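Local coordinates for protein cytochrome P450 RhF (Acinetobacter radioresistens, PDB 6RO8) that probably oxidises organic substrates as a cytochrome P450 monooxygenase, this chain being the heme domain of a longer protein that also carries an iron-sulfur part, at residues F82-C85 with N86-E89; F193-A196 with H197-T201; E253-T256 with D257-H261; S328-G332 with V333-K337. All coordinates share one frame; numbering follows the deposited sequence.

How the interactions relate
Following the chain, interaction 1 comes first, turning it just after edge strand 82-83; interaction 2 is one stretch of helix 187-202, interaction 3 the start of helix 257-270, and interaction 4 the hairpin of strands 328-330 and 333-335. Each closes only a few residues, and they run in series, so none nests in or crosses another. Interaction 1 links two of the others: the carbonyl oxygens of L88 and E89 pack on T201 CG2 of interaction 2, and the F82 ring packs against S328, V330 and F335 of interaction 4. Interaction 3 stands apart, its nearest atoms about 9 Å from interaction 1 and about 10 Å from interaction 2.

Interaction 1: F82-C85 with N86-E89; sequences FSAC and NALE
Two tight turns in succession, A84-A87 and then N86-E89, carry the chain off strand 82-83 at the edge of the five-stranded sheet. The first is a type I beta turn: A87 N donates to A84 O at 2.8 Å, reaching the oxygen from above the carbonyl plane. The methyl groups of the same two alanines end up on the same side of the turn, with A84 CB 4.5 Å from A87 CB. In the second turn E89 N is bonded to N86 O at 3.0 Å.

An ST turn prepares the way. S83 OG takes the backbone N-H of C85 at 3.2 Å in a nearly straight bond (168°). D117 OD2 holds the same hydroxyl through a hydrogen bond, which may help to set the start of the turn. N86 stands on the first turn with its CG between its own backbone N and carbonyl carbon (chi1 64°). This folds the amide back over the strand end, where OD1 comes near S83 O without a bond between the two oxygens, and ND2 makes a weak hydrogen bond to R322 O.

The turn sits beside the cofactor. The A84 side chain is about 4 Å from those of R322 and H379, both heme-binding residues, and about 6 Å from the heme, while the L88 side chain comes within about 4 Å of the bound histidine. A water bridges C85 O and L88 N, giving a hydrogen to the carbonyl oxygen and accepting one from the amide.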
ATOM      1  N   PHE A  82     -17.060  11.430   3.768  1.00 96.20           N
ATOM      2  CA  PHE A  82     -15.775  11.310   3.086  1.00 88.90           C
ATOM      3  C   PHE A  82     -15.726   9.949   2.416  1.00 86.29           C
ATOM      4  O   PHE A  82     -15.492   8.930   3.071  1.00 99.32           O
ATOM      5  CB  PHE A  82     -14.632  11.512   4.067  1.00 84.09           C
ATOM      6  CG  PHE A  82     -14.855  12.656   4.980  1.00 82.73           C
ATOM      7  CD1 PHE A  82     -14.771  13.949   4.504  1.00 83.48           C
ATOM      8  CD2 PHE A  82     -15.198  12.444   6.299  1.00 80.06           C
ATOM      9  CE1 PHE A  82     -14.997  15.011   5.330  1.00 84.62           C
ATOM     10  CE2 PHE A  82     -15.426  13.504   7.129  1.00 83.51           C
ATOM     11  CZ  PHE A  82     -15.327  14.796   6.641  1.00 87.92           C
ATOM     12  N   SER A  83     -15.943   9.933   1.114  1.00 79.32           N
ATOM     13  CA  SER A  83     -16.074   8.678   0.402  1.00 78.49           C
ATOM     14  C   SER A  83     -14.767   8.296  -0.282  1.00 79.47           C
ATOM     15  O   SER A  83     -13.918   9.136  -0.597  1.00 77.55           O
ATOM     16  CB  SER A  83     -17.192   8.755  -0.633  1.00 82.22           C
ATOM     17  OG  SER A  83     -16.674   8.983  -1.934  1.00 86.87           O
ATOM     18  N   ALA A  84     -14.642   7.002  -0.529  1.00 79.34           N
ATOM     19  CA  ALA A  84     -13.453   6.388  -1.082  1.00 74.78           C
ATOM     20  C   ALA A  84     -13.408   6.431  -2.598  1.00 78.16           C
ATOM     21  O   ALA A  84     -12.490   5.846  -3.180  1.00 75.57           O
ATOM     22  CB  ALA A  84     -13.369   4.933  -0.613  1.00 72.71           C
ATOM     23  N   CYS A  85     -14.367   7.110  -3.245  1.00 82.72           N
ATOM     24  CA  CYS A  85     -14.524   6.991  -4.695  1.00 71.82           C
ATOM     25  C   CYS A  85     -13.248   7.364  -5.437  1.00 76.27           C
ATOM     26  O   CYS A  85     -12.900   6.724  -6.436  1.00 83.54           O
ATOM     27  CB  CYS A  85     -15.704   7.840  -5.165  1.00 74.54           C
ATOM     28  SG  CYS A  85     -15.581   9.632  -4.881  1.00 88.53           S
ATOM     29  N   ASN A  86     -12.499   8.328  -4.929  1.00 76.90           N
ATOM     30  CA  ASN A  86     -11.269   8.736  -5.578  1.00 74.26           C
ATOM     31  C   ASN A  86     -10.053   7.910  -5.161  1.00 75.83           C
ATOM     32  O   ASN A  86      -8.948   8.220  -5.615  1.00 81.78           O
ATOM     33  CB  ASN A  86     -11.000  10.219  -5.294  1.00 76.15           C
ATOM     34  CG  ASN A  86     -10.752  10.487  -3.823  1.00 75.17           C
ATOM     35  OD1 ASN A  86     -11.191   9.722  -2.952  1.00 84.77           O
ATOM     36  ND2 ASN A  86     -10.022  11.550  -3.535  1.00 75.00           N
ATOM     37  N   ALA A  87     -10.213   6.863  -4.341  1.00 71.08           N
ATOM     38  CA  ALA A  87      -9.041   6.176  -3.798  1.00 71.97           C
ATOM     39  C   ALA A  87      -8.164   5.568  -4.889  1.00 73.67           C
ATOM     40  O   ALA A  87      -6.956   5.401  -4.680  1.00 74.40           O
ATOM     41  CB  ALA A  87      -9.458   5.096  -2.794  1.00 68.27           C
ATOM     42  N   LEU A  88      -8.739   5.226  -6.047  1.00 74.43           N
ATOM     43  CA  LEU A  88      -7.957   4.680  -7.153  1.00 72.29           C
ATOM     44  C   LEU A  88      -7.997   5.584  -8.378  1.00 75.12           C
ATOM     45  O   LEU A  88      -7.600   5.172  -9.477  1.00 66.92           O
ATOM     46  CB  LEU A  88      -8.437   3.278  -7.515  1.00 75.28           C
ATOM     47  CG  LEU A  88      -8.363   2.213  -6.420  1.00 76.08           C
ATOM     48  CD1 LEU A  88      -9.040   0.956  -6.934  1.00 76.84           C
ATOM     49  CD2 LEU A  88      -6.892   1.927  -5.947  1.00 59.95           C
ATOM     50  N   GLU A  89      -8.446   6.819  -8.191  1.00 76.53           N
ATOM     51  CA  GLU A  89      -8.530   7.791  -9.263  1.00 69.08           C
ATOM     52  C   GLU A  89      -7.147   8.254  -9.703  1.00 72.32           C
ATOM     53  O   GLU A  89      -6.230   8.397  -8.893  1.00 70.68           O
ATOM     54  CB  GLU A  89      -9.370   8.961  -8.774  1.00 77.07           C
ATOM     55  CG  GLU A  89      -9.508  10.163  -9.685  1.00 81.44           C
ATOM     56  CD  GLU A  89     -10.229  11.269  -8.965  1.00 90.10           C
ATOM     57  OE1 GLU A  89      -9.553  12.111  -8.340  1.00 96.41           O
ATOM     58  OE2 GLU A  89     -11.473  11.263  -8.978  1.00 92.30           O
TER
HETATM   59  O   HOH W   1     -10.918   5.186  -7.275  1.00 90.62           O

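Interaction 2: F193-A196 with H197-T201; sequences FAVA and HTVNT
H197, A196 and V195 form the middle of helix 187-202, which, lying just before helix 207-233, corresponds to the F helix of P450s. Each takes part in an ordinary i to i+4 backbone bond: H197 N to F193 O at 3.0 Å, N200 N to A196 O at 3.0 Å and V199 N to V195 O at 2.9 Å.

H197 has CG anti to its backbone N (chi1 171°), which swings the imidazole off the side of the helix, away from the preceding turn. Its ring meets W202 edge-to-face, its side chain touches F220 and V269, and it comes within about 6 Å of the bound histidine. A196 offers a bare methyl group; it meets the next turn through its carbonyl oxygen, which accepts from N200 N and also sits by N200 CB.

V195 does most with its carbonyl. V199 N arrives almost straight on to V195 O, whereas the T198 hydroxyl comes in from the side, OG1 donating to V195 O at 3.3 Å with a C=O...donor angle of 116°. The T198 torsion (chi1 72°) aims OG1 back at this carbonyl and lays the CG2 methyl by A194 O. V195 CG1 and V199 CG2 lie side by side at 3.8 Å, the two valines pointing the same way.

T201 OG1 reaches four residues back rather than three, donating to H197 O at 2.6 Å nearly end-on, alongside the bond from T201 N. Two carbonyls thus hold two donors each, and the hydroxyl protons of buried T198 and T201 are probably satisfied within the helix itself.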
ATOM      1  N   PHE A 193       3.490  -4.651 -14.997  1.00 94.88           N
ATOM      2  CA  PHE A 193       2.066  -4.349 -14.879  1.00 86.74           C
ATOM      3  C   PHE A 193       1.770  -3.548 -13.612  1.00 86.34           C
ATOM      4  O   PHE A 193       1.022  -2.560 -13.650  1.00 92.09           O
ATOM      5  CB  PHE A 193       1.255  -5.645 -14.874  1.00 82.83           C
ATOM      6  CG  PHE A 193       0.832  -6.111 -16.237  1.00 94.15           C
ATOM      7  CD1 PHE A 193       0.995  -5.302 -17.346  1.00 94.38           C
ATOM      8  CD2 PHE A 193       0.270  -7.367 -16.411  1.00101.35           C
ATOM      9  CE1 PHE A 193       0.599  -5.733 -18.602  1.00 98.21           C
ATOM     10  CE2 PHE A 193      -0.129  -7.800 -17.667  1.00103.85           C
ATOM     11  CZ  PHE A 193       0.039  -6.981 -18.762  1.00100.60           C
ATOM     12  N   ALA A 194       2.354  -3.955 -12.482  1.00 77.54           N
ATOM     13  CA  ALA A 194       2.096  -3.263 -11.225  1.00 76.18           C
ATOM     14  C   ALA A 194       2.709  -1.870 -11.221  1.00 84.92           C
ATOM     15  O   ALA A 194       2.107  -0.920 -10.700  1.00 81.31           O
ATOM     16  CB  ALA A 194       2.639  -4.076 -10.056  1.00 76.03           C
ATOM     17  N   VAL A 195       3.914  -1.730 -11.780  1.00 82.30           N
ATOM     18  CA  VAL A 195       4.515  -0.406 -11.890  1.00 78.05           C
ATOM     19  C   VAL A 195       3.621   0.505 -12.715  1.00 80.19           C
ATOM     20  O   VAL A 195       3.327   1.642 -12.317  1.00 82.80           O
ATOM     21  CB  VAL A 195       5.927  -0.496 -12.489  1.00 76.27           C
ATOM     22  CG1 VAL A 195       6.500   0.907 -12.659  1.00 69.79           C
ATOM     23  CG2 VAL A 195       6.821  -1.341 -11.592  1.00 69.48           C
ATOM     24  N   ALA A 196       3.155   0.011 -13.866  1.00 77.75           N
ATOM     25  CA  ALA A 196       2.343   0.854 -14.738  1.00 76.48           C
ATOM     26  C   ALA A 196       1.075   1.289 -14.028  1.00 78.02           C
ATOM     27  O   ALA A 196       0.669   2.451 -14.127  1.00 73.35           O
ATOM     28  CB  ALA A 196       2.003   0.135 -16.043  1.00 64.99           C
ATOM     29  N   HIS A 197       0.464   0.383 -13.263  1.00 76.60           N
ATOM     30  CA  HIS A 197      -0.754   0.756 -12.557  1.00 72.77           C
ATOM     31  C   HIS A 197      -0.489   1.792 -11.462  1.00 78.37           C
ATOM     32  O   HIS A 197      -1.299   2.709 -11.265  1.00 71.48           O
ATOM     33  CB  HIS A 197      -1.418  -0.482 -11.982  1.00 66.28           C
ATOM     34  CG  HIS A 197      -2.550  -0.167 -11.067  1.00 75.62           C
ATOM     35  ND1 HIS A 197      -2.568  -0.557  -9.745  1.00 77.21           N
ATOM     36  CD2 HIS A 197      -3.688   0.538 -11.273  1.00 76.20           C
ATOM     37  CE1 HIS A 197      -3.682  -0.121  -9.181  1.00 77.08           C
ATOM     38  NE2 HIS A 197      -4.377   0.543 -10.087  1.00 72.44           N
ATOM     39  N   THR A 198       0.635   1.681 -10.738  1.00 75.87           N
ATOM     40  CA  THR A 198       0.834   2.611  -9.627  1.00 74.90           C
ATOM     41  C   THR A 198       1.341   3.969 -10.105  1.00 74.86           C
ATOM     42  O   THR A 198       0.837   5.007  -9.660  1.00 79.83           O
ATOM     43  CB  THR A 198       1.788   2.035  -8.577  1.00 74.59           C
ATOM     44  OG1 THR A 198       3.119   2.042  -9.093  1.00 96.75           O
ATOM     45  CG2 THR A 198       1.391   0.601  -8.169  1.00 67.13           C
ATOM     46  N   VAL A 199       2.335   3.983 -10.998  1.00 69.13           N
ATOM     47  CA  VAL A 199       2.801   5.237 -11.594  1.00 74.28           C
ATOM     48  C   VAL A 199       1.658   5.978 -12.287  1.00 75.92           C
ATOM     49  O   VAL A 199       1.536   7.204 -12.183  1.00 71.01           O
ATOM     50  CB  VAL A 199       3.943   4.958 -12.582  1.00 74.56           C
ATOM     51  CG1 VAL A 199       4.323   6.241 -13.274  1.00 76.38           C
ATOM     52  CG2 VAL A 199       5.106   4.331 -11.864  1.00 80.41           C
ATOM     53  N   ASN A 200       0.837   5.256 -13.047  1.00 73.37           N
ATOM     54  CA  ASN A 200      -0.312   5.887 -13.688  1.00 82.31           C
ATOM     55  C   ASN A 200      -1.231   6.537 -12.658  1.00 77.80           C
ATOM     56  O   ASN A 200      -1.732   7.650 -12.868  1.00 69.38           O
ATOM     57  CB  ASN A 200      -1.091   4.854 -14.502  1.00 87.79           C
ATOM     58  CG  ASN A 200      -2.086   5.489 -15.437  1.00 95.89           C
ATOM     59  OD1 ASN A 200      -1.722   6.338 -16.248  1.00 89.77           O
ATOM     60  ND2 ASN A 200      -3.356   5.082 -15.332  1.00 96.11           N
ATOM     61  N   THR A 201      -1.470   5.842 -11.535  1.00 70.29           N
ATOM     62  CA  THR A 201      -2.483   6.280 -10.579  1.00 72.74           C
ATOM     63  C   THR A 201      -1.939   7.300  -9.586  1.00 74.09           C
ATOM     64  O   THR A 201      -2.552   8.352  -9.366  1.00 73.95           O
ATOM     65  CB  THR A 201      -3.029   5.074  -9.832  1.00 75.51           C
ATOM     66  OG1 THR A 201      -3.434   4.073 -10.773  1.00 79.89           O
ATOM     67  CG2 THR A 201      -4.206   5.461  -8.936  1.00 75.76           C
TER

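Interaction 3: E253-T256 with D257-H261; sequences EVVT and DNYLH
T256 is the N-cap of helix 257-270, which by its place in the chain corresponds to the start of the long central helix of the P450 fold, and its side chain crosses that of Y259 at about a right angle. The threonine OG1 sits between its own backbone N and carbonyl carbon (chi1 76°), turned forward into the first helical turn. There it accepts the Y259 N-H at 2.9 Å with an angle of 158°, answering one of the amide groups that have no carbonyl earlier in the helix to bond. The same oxygen lies 3.2 Å from Y259 CB. T256 O accepts from L260 N, although the placing of that oxygen is less certain.

V255, just before the cap, has its CG1 facing both Y259 and L260. V255 CG1 lies 3.9 Å from Y259 CD2 and a little further from CE2, meeting the ring obliquely. The L260 side chain crosses that of V255 at about a right angle. With V255 ahead of the cap and L260 four places after it, the pair fits a hydrophobic staple, but the exact position of the L260 CD1 methyl is doubtful.

R125 of helix 121-127 touches V255, T256 and Y259, so the capped turn is packed against the helix that also carries heme-binding R126. D257 OD1, just beyond the cap, is salt-bridged to K232 NZ of helix 207-233. N258 is held at both ends of its amide, with ND2 hydrogen-bonded to G108 O and OD1 to S262 OG.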
ATOM      1  N   GLU A 253     -26.112  -8.791  -8.685  1.00157.40           N
ATOM      2  CA  GLU A 253     -26.406  -7.428  -8.263  1.00157.21           C
ATOM      3  C   GLU A 253     -25.206  -6.805  -7.551  1.00146.43           C
ATOM      4  O   GLU A 253     -24.785  -5.695  -7.890  1.00143.71           O
ATOM      5  CB  GLU A 253     -27.622  -7.427  -7.351  1.00169.08           C
ATOM      6  CG  GLU A 253     -28.334  -6.112  -7.244  1.00178.47           C
ATOM      7  CD  GLU A 253     -27.818  -5.223  -6.129  1.00187.02           C
ATOM      8  OE1 GLU A 253     -26.651  -5.334  -5.687  1.00184.44           O
ATOM      9  OE2 GLU A 253     -28.637  -4.407  -5.663  1.00199.45           O
ATOM     10  N   VAL A 254     -24.640  -7.511  -6.567  1.00133.22           N
ATOM     11  CA  VAL A 254     -23.699  -6.941  -5.609  1.00114.54           C
ATOM     12  C   VAL A 254     -22.283  -7.135  -6.116  1.00103.54           C
ATOM     13  O   VAL A 254     -21.512  -6.179  -6.244  1.00104.92           O
ATOM     14  CB  VAL A 254     -23.896  -7.602  -4.232  1.00113.99           C
ATOM     15  CG1 VAL A 254     -22.826  -7.157  -3.236  1.00104.90           C
ATOM     16  CG2 VAL A 254     -25.291  -7.316  -3.707  1.00112.73           C
ATOM     17  N   VAL A 255     -21.931  -8.391  -6.362  1.00104.95           N
ATOM     18  CA  VAL A 255     -20.620  -8.755  -6.882  1.00 98.76           C
ATOM     19  C   VAL A 255     -20.788  -8.769  -8.399  1.00105.59           C
ATOM     20  O   VAL A 255     -21.110  -9.791  -9.007  1.00113.38           O
ATOM     21  CB  VAL A 255     -20.145 -10.088  -6.313  1.00 91.70           C
ATOM     22  CG1 VAL A 255     -18.880 -10.583  -6.980  1.00 91.03           C
ATOM     23  CG2 VAL A 255     -19.944  -9.939  -4.817  1.00 85.42           C
ATOM     24  N   THR A 256     -20.634  -7.590  -9.005  1.00104.97           N
ATOM     25  CA  THR A 256     -20.960  -7.326 -10.400  1.00100.70           C
ATOM     26  C   THR A 256     -19.848  -7.792 -11.330  1.00100.33           C
ATOM     27  O   THR A 256     -18.708  -8.032 -10.920  1.00 99.49           O
ATOM     28  CB  THR A 256     -21.190  -5.834 -10.615  1.00101.33           C
ATOM     29  OG1 THR A 256     -19.925  -5.161 -10.629  1.00108.14           O
ATOM     30  CG2 THR A 256     -22.043  -5.268  -9.503  1.00101.45           C
ATOM     31  N   ASP A 257     -20.187  -7.888 -12.612  1.00105.94           N
ATOM     32  CA  ASP A 257     -19.200  -8.344 -13.579  1.00118.18           C
ATOM     33  C   ASP A 257     -18.081  -7.328 -13.744  1.00115.26           C
ATOM     34  O   ASP A 257     -16.910  -7.707 -13.862  1.00112.23           O
ATOM     35  CB  ASP A 257     -19.862  -8.641 -14.923  1.00132.89           C
ATOM     36  CG  ASP A 257     -19.034  -9.587 -15.782  1.00141.94           C
ATOM     37  OD1 ASP A 257     -17.820  -9.768 -15.507  1.00137.99           O
ATOM     38  OD2 ASP A 257     -19.602 -10.159 -16.736  1.00149.45           O
ATOM     39  N   ASN A 258     -18.412  -6.035 -13.761  1.00117.28           N
ATOM     40  CA  ASN A 258     -17.354  -5.030 -13.805  1.00103.72           C
ATOM     41  C   ASN A 258     -16.514  -5.073 -12.545  1.00 94.30           C
ATOM     42  O   ASN A 258     -15.288  -4.913 -12.601  1.00 86.30           O
ATOM     43  CB  ASN A 258     -17.915  -3.625 -13.970  1.00 93.76           C
ATOM     44  CG  ASN A 258     -16.825  -2.578 -13.883  1.00 94.79           C
ATOM     45  OD1 ASN A 258     -16.516  -2.057 -12.792  1.00 98.55           O
ATOM     46  ND2 ASN A 258     -16.214  -2.279 -15.020  1.00 87.22           N
ATOM     47  N   TYR A 259     -17.156  -5.258 -11.391  1.00 99.34           N
ATOM     48  CA  TYR A 259     -16.379  -5.404 -10.171  1.00 90.10           C
ATOM     49  C   TYR A 259     -15.401  -6.559 -10.303  1.00 86.39           C
ATOM     50  O   TYR A 259     -14.262  -6.471  -9.837  1.00 93.40           O
ATOM     51  CB  TYR A 259     -17.279  -5.609  -8.955  1.00 80.83           C
ATOM     52  CG  TYR A 259     -16.480  -6.153  -7.803  1.00 87.83           C
ATOM     53  CD1 TYR A 259     -15.675  -5.316  -7.033  1.00 82.09           C
ATOM     54  CD2 TYR A 259     -16.475  -7.519  -7.522  1.00 82.05           C
ATOM     55  CE1 TYR A 259     -14.921  -5.823  -5.994  1.00 80.79           C
ATOM     56  CE2 TYR A 259     -15.728  -8.033  -6.507  1.00 80.69           C
ATOM     57  CZ  TYR A 259     -14.951  -7.193  -5.737  1.00 83.27           C
ATOM     58  OH  TYR A 259     -14.211  -7.746  -4.722  1.00 79.09           O
ATOM     59  N   LEU A 260     -15.823  -7.650 -10.941  1.00 86.16           N
ATOM     60  CA  LEU A 260     -14.914  -8.777 -11.120  1.00 89.82           C
ATOM     61  C   LEU A 260     -13.693  -8.362 -11.920  1.00 86.54           C
ATOM     62  O   LEU A 260     -12.552  -8.620 -11.516  1.00 81.61           O
ATOM     63  CB  LEU A 260     -15.641  -9.939 -11.797  1.00 96.56           C
ATOM     64  CG  LEU A 260     -16.402 -10.888 -10.873  1.00109.76           C
ATOM     65  CD1 LEU A 260     -17.451 -10.160 -10.039  1.00121.31           C
ATOM     66  CD2 LEU A 260     -17.036 -12.006 -11.698  1.00108.80           C
ATOM     67  N   HIS A 261     -13.913  -7.683 -13.040  1.00 89.68           N
ATOM     68  CA  HIS A 261     -12.798  -7.295 -13.886  1.00 89.19           C
ATOM     69  C   HIS A 261     -11.963  -6.209 -13.223  1.00 85.68           C
ATOM     70  O   HIS A 261     -10.726  -6.264 -13.252  1.00 85.96           O
ATOM     71  CB  HIS A 261     -13.331  -6.839 -15.241  1.00 95.87           C
ATOM     72  CG  HIS A 261     -12.290  -6.768 -16.309  1.00 95.38           C
ATOM     73  ND1 HIS A 261     -12.607  -6.684 -17.648  1.00 95.94           N
ATOM     74  CD2 HIS A 261     -10.939  -6.759 -16.238  1.00 93.86           C
ATOM     75  CE1 HIS A 261     -11.494  -6.625 -18.355  1.00 93.96           C
ATOM     76  NE2 HIS A 261     -10.467  -6.666 -17.523  1.00 93.69           N
TER

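Interaction 4: S328-G332 with V333-K337; sequences SEVSG and VKFRK
S328-V330 and V333-F335 pair as a beta hairpin with a two-residue type I' turn from V330 to V333, the antiparallel strand axes 4.4 Å apart at closest. The two central residues of the turn, S331 and G332, both have positive phi, a shape that glycine takes readily. V330 and V333 are a hydrogen-bonded pair, with V330 N to V333 O at 3.0 Å and V333 N to V330 O also at 3.0 Å, the latter donor standing above the carbonyl plane. At the other end S328 pairs with F335: F335 N reaches S328 O at 2.7 Å, and S328 N returns a longer bond of 3.2 Å to F335 O.

S328, V330, V333 and F335 share one face of the hairpin. The side chains of V330 and F335 cross obliquely: V330 CG2 meets the edge of the ring, 3.6 Å from F335 CE2, and S328 OG also lies at the edge. V333 O stands over the centre of one face of the F335 ring, 4.3 Å above its plane. F335 further meets W64 edge-to-face, while F82 touches S328, V330 and F335, and I55 touches V330, V333 and F335. This face of the hairpin therefore packs on residues from three strands, 55-58, 63-66 and 82-83.

E329 and K334 form the non-hydrogen-bonded pair on the reverse face, their side chains in contact through E329 CB and K334 CG. The glutamate bends at chi2 (87°), which carries its carboxylate forward to the turn, where G332 N makes a weak bond to E329 OE2 at 3.4 Å.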
ATOM      1  N   SER A 328     -18.918  20.008   5.006  1.00112.97           N
ATOM      2  CA  SER A 328     -18.519  19.334   6.230  1.00101.90           C
ATOM      3  C   SER A 328     -17.379  20.144   6.817  1.00 97.20           C
ATOM      4  O   SER A 328     -16.810  21.014   6.153  1.00 92.94           O
ATOM      5  CB  SER A 328     -18.085  17.899   5.938  1.00 96.87           C
ATOM      6  OG  SER A 328     -17.276  17.869   4.769  1.00 94.30           O
ATOM      7  N   GLU A 329     -17.035  19.850   8.062  1.00100.65           N
ATOM      8  CA  GLU A 329     -15.846  20.491   8.585  1.00104.98           C
ATOM      9  C   GLU A 329     -15.111  19.553   9.533  1.00106.80           C
ATOM     10  O   GLU A 329     -15.705  18.697  10.193  1.00111.05           O
ATOM     11  CB  GLU A 329     -16.185  21.823   9.247  1.00112.52           C
ATOM     12  CG  GLU A 329     -17.095  21.729  10.440  1.00133.06           C
ATOM     13  CD  GLU A 329     -16.312  21.482  11.713  1.00144.51           C
ATOM     14  OE1 GLU A 329     -16.499  20.417  12.343  1.00147.72           O
ATOM     15  OE2 GLU A 329     -15.483  22.347  12.067  1.00147.76           O
ATOM     16  N   VAL A 330     -13.793  19.715   9.558  1.00107.05           N
ATOM     17  CA  VAL A 330     -12.891  18.944  10.402  1.00 94.94           C
ATOM     18  C   VAL A 330     -11.949  19.948  11.052  1.00 96.73           C
ATOM     19  O   VAL A 330     -11.323  20.748  10.350  1.00104.38           O
ATOM     20  CB  VAL A 330     -12.110  17.887   9.594  1.00 82.04           C
ATOM     21  CG1 VAL A 330     -11.185  17.072  10.480  1.00 66.76           C
ATOM     22  CG2 VAL A 330     -13.082  16.977   8.849  1.00 81.20           C
ATOM     23  N   SER A 331     -11.888  19.940  12.380  1.00 90.22           N
ATOM     24  CA  SER A 331     -10.987  20.803  13.154  1.00 94.38           C
ATOM     25  C   SER A 331     -10.929  22.237  12.619  1.00 98.70           C
ATOM     26  O   SER A 331      -9.853  22.793  12.380  1.00103.60           O
ATOM     27  CB  SER A 331      -9.583  20.208  13.204  1.00 81.32           C
ATOM     28  OG  SER A 331      -9.517  19.176  14.166  1.00 87.20           O
ATOM     29  N   GLY A 332     -12.104  22.830  12.405  1.00 98.15           N
ATOM     30  CA  GLY A 332     -12.169  24.238  12.056  1.00 98.44           C
ATOM     31  C   GLY A 332     -11.973  24.579  10.599  1.00 97.75           C
ATOM     32  O   GLY A 332     -11.821  25.764  10.273  1.00105.17           O
ATOM     33  N   VAL A 333     -11.988  23.587   9.710  1.00 89.91           N
ATOM     34  CA  VAL A 333     -11.814  23.788   8.272  1.00 88.31           C
ATOM     35  C   VAL A 333     -13.029  23.199   7.563  1.00 94.04           C
ATOM     36  O   VAL A 333     -13.343  22.019   7.759  1.00 91.19           O
ATOM     37  CB  VAL A 333     -10.513  23.136   7.774  1.00 83.14           C
ATOM     38  CG1 VAL A 333     -10.251  23.455   6.293  1.00 82.94           C
ATOM     39  CG2 VAL A 333      -9.356  23.577   8.642  1.00 71.29           C
ATOM     40  N   LYS A 334     -13.708  24.004   6.739  1.00 97.63           N
ATOM     41  CA  LYS A 334     -14.901  23.528   6.043  1.00109.45           C
ATOM     42  C   LYS A 334     -14.532  23.039   4.648  1.00107.30           C
ATOM     43  O   LYS A 334     -13.688  23.636   3.974  1.00106.07           O
ATOM     44  CB  LYS A 334     -15.985  24.627   5.971  1.00115.35           C
ATOM     45  CG  LYS A 334     -17.426  24.042   6.082  1.00124.26           C
ATOM     46  CD  LYS A 334     -18.481  24.918   6.812  1.00134.70           C
ATOM     47  CE  LYS A 334     -19.506  24.039   7.588  1.00130.85           C
ATOM     48  NZ  LYS A 334     -20.361  23.125   6.746  1.00127.54           N
ATOM     49  N   PHE A 335     -15.144  21.928   4.239  1.00 99.46           N
ATOM     50  CA  PHE A 335     -14.888  21.295   2.947  1.00 98.99           C
ATOM     51  C   PHE A 335     -16.127  21.392   2.069  1.00 96.56           C
ATOM     52  O   PHE A 335     -17.245  21.172   2.541  1.00 87.93           O
ATOM     53  CB  PHE A 335     -14.502  19.813   3.101  1.00101.66           C
ATOM     54  CG  PHE A 335     -13.254  19.574   3.906  1.00 90.71           C
ATOM     55  CD1 PHE A 335     -12.069  20.243   3.617  1.00 84.42           C
ATOM     56  CD2 PHE A 335     -13.264  18.641   4.929  1.00 88.66           C
ATOM     57  CE1 PHE A 335     -10.929  20.010   4.360  1.00 84.55           C
ATOM     58  CE2 PHE A 335     -12.129  18.391   5.671  1.00 90.93           C
ATOM     59  CZ  PHE A 335     -10.957  19.076   5.389  1.00 91.70           C
ATOM     60  N   ARG A 336     -15.927  21.682   0.787  1.00107.72           N
ATOM     61  CA  ARG A 336     -17.039  21.728  -0.152  1.00108.55           C
ATOM     62  C   ARG A 336     -17.227  20.359  -0.786  1.00109.97           C
ATOM     63  O   ARG A 336     -16.260  19.620  -0.997  1.00108.57           O
ATOM     64  CB  ARG A 336     -16.793  22.789  -1.233  1.00111.32           C
ATOM     65  CG  ARG A 336     -17.808  22.814  -2.415  1.00129.34           C
ATOM     66  CD  ARG A 336     -19.297  22.911  -1.989  1.00137.91           C
ATOM     67  NE  ARG A 336     -20.159  21.997  -2.753  1.00137.69           N
ATOM     68  CZ  ARG A 336     -20.685  22.246  -3.955  1.00146.30           C
ATOM     69  NH1 ARG A 336     -20.477  23.414  -4.557  1.00151.71           N
ATOM     70  NH2 ARG A 336     -21.444  21.330  -4.552  1.00148.55           N
ATOM     71  N   LYS A 337     -18.485  20.009  -1.033  1.00104.18           N
ATOM     72  CA  LYS A 337     -18.830  18.851  -1.845  1.00108.15           C
ATOM     73  C   LYS A 337     -17.932  18.787  -3.070  1.00108.04           C
ATOM     74  O   LYS A 337     -17.886  19.727  -3.871  1.00104.86           O
ATOM     75  CB  LYS A 337     -20.301  18.949  -2.257  1.00113.33           C
ATOM     76  CG  LYS A 337     -20.847  17.886  -3.196  1.00111.09           C
ATOM     77  CD  LYS A 337     -22.375  17.983  -3.165  1.00119.42           C
ATOM     78  CE  LYS A 337     -23.027  17.427  -4.411  1.00121.04           C
ATOM     79  NZ  LYS A 337     -22.085  16.524  -5.109  1.00116.43           N
TER